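Local coordinates for protein predicted sugar phosphatases of the HAD superfamily (Cytophaga hutchinsonii, PDB 2HX1) that probably hydrolyses phosphate esters of sugars as a magnesium-dependent phosphatase of the haloacid dehalogenase (HAD) superfamily, at the interface of chains A and B and the interface of chains A and C. Coordinates in Å, arbitrary orientation; residue numbers count along the deposited sequence, not the author numbering. Chains: chain A/B/C, Predicted sugar phosphatases of the HAD superfamily.

Contact 1: the interface of chains A and B. Residues chain A 93-94; chain B 243, 246-249, 274.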
ATOM      1  N   LEU A  93     -10.351  18.590 -24.197  1.00 28.02           N
ATOM      2  CA  LEU A  93     -11.566  18.919 -23.517  1.00 29.20           C
ATOM      3  C   LEU A  93     -11.318  19.657 -22.218  1.00 32.20           C
ATOM      4  O   LEU A  93     -12.036  20.621 -21.918  1.00 34.01           O
ATOM      5  CB  LEU A  93     -12.361  17.667 -23.207  1.00 29.65           C
ATOM      6  CG  LEU A  93     -13.408  17.864 -22.121  1.00 39.37           C
ATOM      7  CD1 LEU A  93     -14.460  18.913 -22.572  1.00 49.64           C
ATOM      8  CD2 LEU A  93     -14.038  16.528 -21.804  1.00 39.42           C
ATOM      9  N   LYS A  94     -10.347  19.199 -21.426  1.00 30.41           N
ATOM     10  CA  LYS A  94     -10.286  19.627 -20.038  1.00 30.03           C
ATOM     11  C   LYS A  94      -9.193  20.620 -19.710  1.00 28.88           C
ATOM     12  O   LYS A  94      -9.213  21.175 -18.631  1.00 29.60           O
ATOM     13  CB  LYS A  94     -10.140  18.427 -19.111  1.00 30.90           C
ATOM     14  CG  LYS A  94     -11.309  17.482 -19.060  1.00 32.19           C
ATOM     15  CD  LYS A  94     -12.394  17.981 -18.166  1.00 28.45           C
ATOM     16  CE  LYS A  94     -13.522  16.950 -17.989  1.00 22.32           C
ATOM     17  NZ  LYS A  94     -14.658  17.541 -17.155  1.00 26.95           N
TER
ATOM     18  N   ASN B 243     -14.998  13.114 -14.990  1.00 20.74           N
ATOM     19  CA  ASN B 243     -13.970  13.806 -15.775  1.00 21.05           C
ATOM     20  C   ASN B 243     -13.393  12.848 -16.808  1.00 21.50           C
ATOM     21  O   ASN B 243     -13.371  13.173 -18.007  1.00 22.84           O
ATOM     22  CB  ASN B 243     -12.862  14.427 -14.900  1.00 19.42           C
ATOM     23  CG  ASN B 243     -13.312  15.729 -14.207  1.00 23.91           C
ATOM     24  OD1 ASN B 243     -14.356  16.316 -14.552  1.00 25.27           O
ATOM     25  ND2 ASN B 243     -12.524  16.183 -13.220  1.00 25.65           N
ATOM     26  N   GLY B 246     -15.287  12.343 -19.941  1.00 23.95           N
ATOM     27  CA  GLY B 246     -15.551  13.501 -20.788  1.00 24.85           C
ATOM     28  C   GLY B 246     -16.733  14.366 -20.355  1.00 24.37           C
ATOM     29  O   GLY B 246     -17.141  15.282 -21.080  1.00 25.83           O
ATOM     30  N   LEU B 247     -17.252  14.152 -19.152  1.00 25.65           N
ATOM     31  CA  LEU B 247     -18.362  14.982 -18.674  1.00 23.83           C
ATOM     32  C   LEU B 247     -17.893  16.167 -17.858  1.00 24.11           C
ATOM     33  O   LEU B 247     -16.900  16.086 -17.134  1.00 25.76           O
ATOM     34  CB  LEU B 247     -19.320  14.148 -17.824  1.00 25.50           C
ATOM     35  CG  LEU B 247     -19.701  12.759 -18.331  1.00 27.72           C
ATOM     36  CD1 LEU B 247     -20.599  12.075 -17.258  1.00 22.84           C
ATOM     37  CD2 LEU B 247     -20.389  12.794 -19.722  1.00 28.63           C
ATOM     38  N   ASP B 248     -18.650  17.262 -17.934  1.00 24.62           N
ATOM     39  CA  ASP B 248     -18.596  18.308 -16.934  1.00 23.58           C
ATOM     40  C   ASP B 248     -18.944  17.700 -15.591  1.00 22.95           C
ATOM     41  O   ASP B 248     -19.890  16.872 -15.462  1.00 21.40           O
ATOM     42  CB  ASP B 248     -19.591  19.431 -17.248  1.00 25.53           C
ATOM     43  CG  ASP B 248     -19.140  20.329 -18.394  1.00 27.13           C
ATOM     44  OD1 ASP B 248     -18.131  20.032 -19.066  1.00 27.58           O
ATOM     45  OD2 ASP B 248     -19.834  21.328 -18.652  1.00 30.04           O
ATOM     46  N   THR B 249     -18.219  18.135 -14.570  1.00 23.01           N
ATOM     47  CA  THR B 249     -18.507  17.698 -13.210  1.00 20.80           C
ATOM     48  C   THR B 249     -18.812  18.866 -12.261  1.00 23.29           C
ATOM     49  O   THR B 249     -18.263  19.979 -12.376  1.00 22.52           O
ATOM     50  CB  THR B 249     -17.358  16.850 -12.681  1.00 22.19           C
ATOM     51  OG1 THR B 249     -16.124  17.557 -12.823  1.00 15.33           O
ATOM     52  CG2 THR B 249     -17.262  15.524 -13.475  1.00 16.25           C
ATOM     53  N   THR B 274     -15.299  20.645 -12.752  1.00 25.05           N
ATOM     54  CA  THR B 274     -15.637  21.766 -13.631  1.00 24.48           C
ATOM     55  C   THR B 274     -16.266  22.889 -12.812  1.00 24.55           C
ATOM     56  O   THR B 274     -15.952  24.047 -13.040  1.00 28.09           O
ATOM     57  CB  THR B 274     -16.552  21.345 -14.798  1.00 23.99           C
ATOM     58  OG1 THR B 274     -16.072  20.111 -15.348  1.00 23.52           O
ATOM     59  CG2 THR B 274     -16.614  22.432 -15.911  1.00 23.42           C
TER
HETATM   60  O   HOH W   1     -15.445  19.665 -18.758  1.00 28.23           O
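A:Lys94, the last residue of helix 83-94, reaches into chain B where helix 235-245 turns into strand 248-252 of the HAD phosphatase fold, an example of a lysine bonding across a chain boundary, in an interface that may or may not be the biological one. Its CB bears CG beside the backbone N, and the chain then bends at chi2 (-81°) before running extended through CD and CE towards the partner. CE passes B:Asn243, lying 3.9 Å from its CA, and the two side chains cross at about a right angle. At the tip, NZ donates to the backbone carbonyl O of B:Leu247 at 2.7 Å and to the amide oxygen OD1 of B:Asn243 at 2.9 Å. In both bonds the side-chain nitrogen stands above the carbonyl plane, 50° out of it at the asparagine. On the opposite face of that amide, the hydroxyl OG1 of B:Thr249 donates to the same OD1 at 2.8 Å, so the oxygen is gripped from both sides and the amide's rotation is restrained. B:Thr274 steadies this second shell in turn, its OG1 accepting a nearly straight bond from B:Thr249 N. Water 1 lies 2.8 Å from A:Lys94 NZ and also bonds to the carboxylate OD1 of B:Asp248, whose likely negative charge would favour a lysine that is probably charged, without direct contact. Alongside, A:Leu93 turns its CD2 methyl onto the backbone of B:Gly246, 3.5 Å from the CA.

Contact 2: the interface of chains A and C. Residues chain A 146, 172, 182, 190; chain C 150-151, 154, 194.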
ATOM      1  N   TRP A 146      16.501  11.991 -15.144  1.00 22.82           N
ATOM      2  CA  TRP A 146      15.602  11.577 -14.076  1.00 22.90           C
ATOM      3  C   TRP A 146      15.868  12.288 -12.756  1.00 22.64           C
ATOM      4  O   TRP A 146      14.948  12.606 -12.038  1.00 24.11           O
ATOM      5  CB  TRP A 146      15.690  10.065 -13.829  1.00 24.82           C
ATOM      6  CG  TRP A 146      14.881   9.184 -14.770  1.00 24.48           C
ATOM      7  CD1 TRP A 146      14.431   9.493 -16.018  1.00 22.97           C
ATOM      8  CD2 TRP A 146      14.500   7.826 -14.536  1.00 21.33           C
ATOM      9  NE1 TRP A 146      13.770   8.420 -16.571  1.00 23.13           N
ATOM     10  CE2 TRP A 146      13.796   7.381 -15.681  1.00 22.40           C
ATOM     11  CE3 TRP A 146      14.669   6.952 -13.474  1.00 21.69           C
ATOM     12  CZ2 TRP A 146      13.271   6.096 -15.786  1.00 25.50           C
ATOM     13  CZ3 TRP A 146      14.146   5.667 -13.582  1.00 23.10           C
ATOM     14  CH2 TRP A 146      13.444   5.260 -14.721  1.00 20.95           C
ATOM     15  N   THR A 172       7.158  -2.256 -15.486  1.00 22.67           N
ATOM     16  CA  THR A 172       8.397  -2.544 -16.219  1.00 22.94           C
ATOM     17  C   THR A 172       8.100  -3.190 -17.559  1.00 23.90           C
ATOM     18  O   THR A 172       7.007  -3.702 -17.763  1.00 24.66           O
ATOM     19  CB  THR A 172       9.313  -3.508 -15.469  1.00 21.93           C
ATOM     20  OG1 THR A 172       8.666  -4.775 -15.345  1.00 23.77           O
ATOM     21  CG2 THR A 172       9.684  -2.951 -14.102  1.00 21.08           C
ATOM     22  N   ILE A 182      12.287   0.091 -16.487  1.00 21.26           N
ATOM     23  CA  ILE A 182      11.163   0.769 -15.881  1.00 20.59           C
ATOM     24  C   ILE A 182      10.423   1.519 -16.991  1.00 22.73           C
ATOM     25  O   ILE A 182      11.042   2.271 -17.754  1.00 22.15           O
ATOM     26  CB  ILE A 182      11.638   1.727 -14.787  1.00 20.61           C
ATOM     27  CG1 ILE A 182      12.359   0.952 -13.677  1.00 20.32           C
ATOM     28  CG2 ILE A 182      10.488   2.469 -14.187  1.00 18.98           C
ATOM     29  CD1 ILE A 182      13.172   1.841 -12.746  1.00 22.14           C
HETATM   30  N   MSE A 190       6.444   5.302  -9.186  1.00 21.93           N
HETATM   31  CA  MSE A 190       7.532   5.777  -8.332  1.00 22.11           C
HETATM   32  C   MSE A 190       7.241   7.139  -7.796  1.00 19.92           C
HETATM   33  O   MSE A 190       7.487   7.412  -6.630  1.00 23.23           O
HETATM   34  CB  MSE A 190       8.815   5.856  -9.132  1.00 20.30           C
HETATM   35  CG  MSE A 190       9.382   4.493  -9.441  1.00 30.79           C
HETATM   36 SE   MSE A 190      11.006   4.559 -10.524  0.70 29.33          SE
HETATM   37  CE  MSE A 190      11.018   6.234 -11.297  1.00 40.72           C
TER
ATOM     38  N   LEU C 150      18.973   3.258 -11.493  1.00 21.86           N
ATOM     39  CA  LEU C 150      17.753   2.734 -10.867  1.00 21.97           C
ATOM     40  C   LEU C 150      17.261   1.512 -11.617  1.00 21.43           C
ATOM     41  O   LEU C 150      16.918   0.490 -11.017  1.00 20.41           O
ATOM     42  CB  LEU C 150      16.658   3.790 -10.742  1.00 22.49           C
ATOM     43  CG  LEU C 150      17.074   4.981  -9.879  1.00 22.46           C
ATOM     44  CD1 LEU C 150      15.948   6.027  -9.826  1.00 22.39           C
ATOM     45  CD2 LEU C 150      17.430   4.508  -8.465  1.00 23.45           C
ATOM     46  N   ASN C 151      17.289   1.618 -12.935  1.00 21.84           N
ATOM     47  CA  ASN C 151      17.155   0.468 -13.800  1.00 22.47           C
ATOM     48  C   ASN C 151      18.113  -0.654 -13.458  1.00 21.53           C
ATOM     49  O   ASN C 151      17.675  -1.787 -13.212  1.00 21.99           O
ATOM     50  CB  ASN C 151      17.263   0.907 -15.266  1.00 22.64           C
ATOM     51  CG  ASN C 151      15.938   1.481 -15.767  1.00 25.95           C
ATOM     52  OD1 ASN C 151      14.942   0.775 -15.783  1.00 17.10           O
ATOM     53  ND2 ASN C 151      15.906   2.758 -16.074  1.00 17.87           N
ATOM     54  N   VAL C 154      17.158  -2.291 -10.037  1.00 22.02           N
ATOM     55  CA  VAL C 154      16.010  -3.190 -10.192  1.00 20.38           C
ATOM     56  C   VAL C 154      16.447  -4.551 -10.698  1.00 21.47           C
ATOM     57  O   VAL C 154      16.076  -5.567 -10.119  1.00 25.05           O
ATOM     58  CB  VAL C 154      14.943  -2.578 -11.125  1.00 22.51           C
ATOM     59  CG1 VAL C 154      14.062  -3.656 -11.706  1.00 20.53           C
ATOM     60  CG2 VAL C 154      14.123  -1.517 -10.355  1.00 15.90           C
ATOM     61  N   ILE C 194       8.186  -0.650  -7.305  1.00 25.50           N
ATOM     62  CA  ILE C 194       8.306  -1.515  -8.479  0.50 26.91           C
ATOM     63  C   ILE C 194       8.502  -2.971  -8.063  1.00 26.31           C
ATOM     64  O   ILE C 194       7.836  -3.865  -8.569  1.00 28.54           O
ATOM     65  CB  ILE C 194       9.486  -1.054  -9.366  0.50 28.63           C
ATOM     66  CG1 ILE C 194       9.172   0.307  -9.992  0.50 28.93           C
ATOM     67  CG2 ILE C 194       9.798  -2.075 -10.465  0.50 31.26           C
ATOM     68  CD1 ILE C 194      10.394   1.167 -10.166  0.50 30.19           C
TER
HETATM   69  O   HOH W   2      13.591   3.062 -18.002  1.00 20.40           O
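Helices 146-159 and 184-195 of chain C, elements of this HAD-family protein, pack against the same two helices and against strands 172-174 and 180-182 of chain A, an example of apolar packing flanking a directed polar bond, in an interface that is not necessarily the biological one. That bond joins the backbone N of A:Ile182 to the side-chain amide oxygen OD1 of C:Asn151, at 2.8 Å. It is nearly straight at the hydrogen (167°), and the donor lies in the carbonyl plane. The other end of the amide is engaged as well: ND2 of C:Asn151 makes a bent bond to water 2, which bonds to the backbone O of A:Ile182 at 2.7 Å. Both polar backbone atoms of this strand residue are thus read by one asparagine, directly and through water, an arrangement that would fix which way round the amide sits. C:Asn151 also meets the indole of A:Trp146, with ND2 3.8 Å from CH2; the two side chains cross at about a right angle, with amide and ring planes 49° apart.

The indole is met at its edge, in plane, by C:Leu150, whose CD1 methyl comes to 4.0 Å from CE3; CB of A:Ile182, from the same chain as the indole, also lies at the ring edge. C:Ile194 supplies much of the remaining apolar contact and uses two branches. CG1 sits beside its backbone N (chi1 -68°) and carries CD1 to the selenium of selenomethionine A:Met190 at 3.5 Å and to CD1 of A:Ile182 at 3.9 Å. The other branch, CG2, anti to the backbone N, points instead to the methyl CG2 of A:Thr172, 3.7 Å away.

Contact 1 and contact 2 lie about 33 Å apart, measured between the centres of their C-alpha atoms, and draw on different parts of the chain. Contact 1 joins helix 83-94 to the end of helix 235-245 and the start of strand 248-252, whereas contact 2 uses helices 146-159 and 184-195 with strands 172-174 and 180-182. The two patches share no residue, and chain A contacts chains B and C at the same time in the deposited assembly. Each interface is two-fold symmetric, so every contact recurs with the chains exchanged, and two such interfaces would suit the deposited four-copy assembly, which may or may not be the biological one.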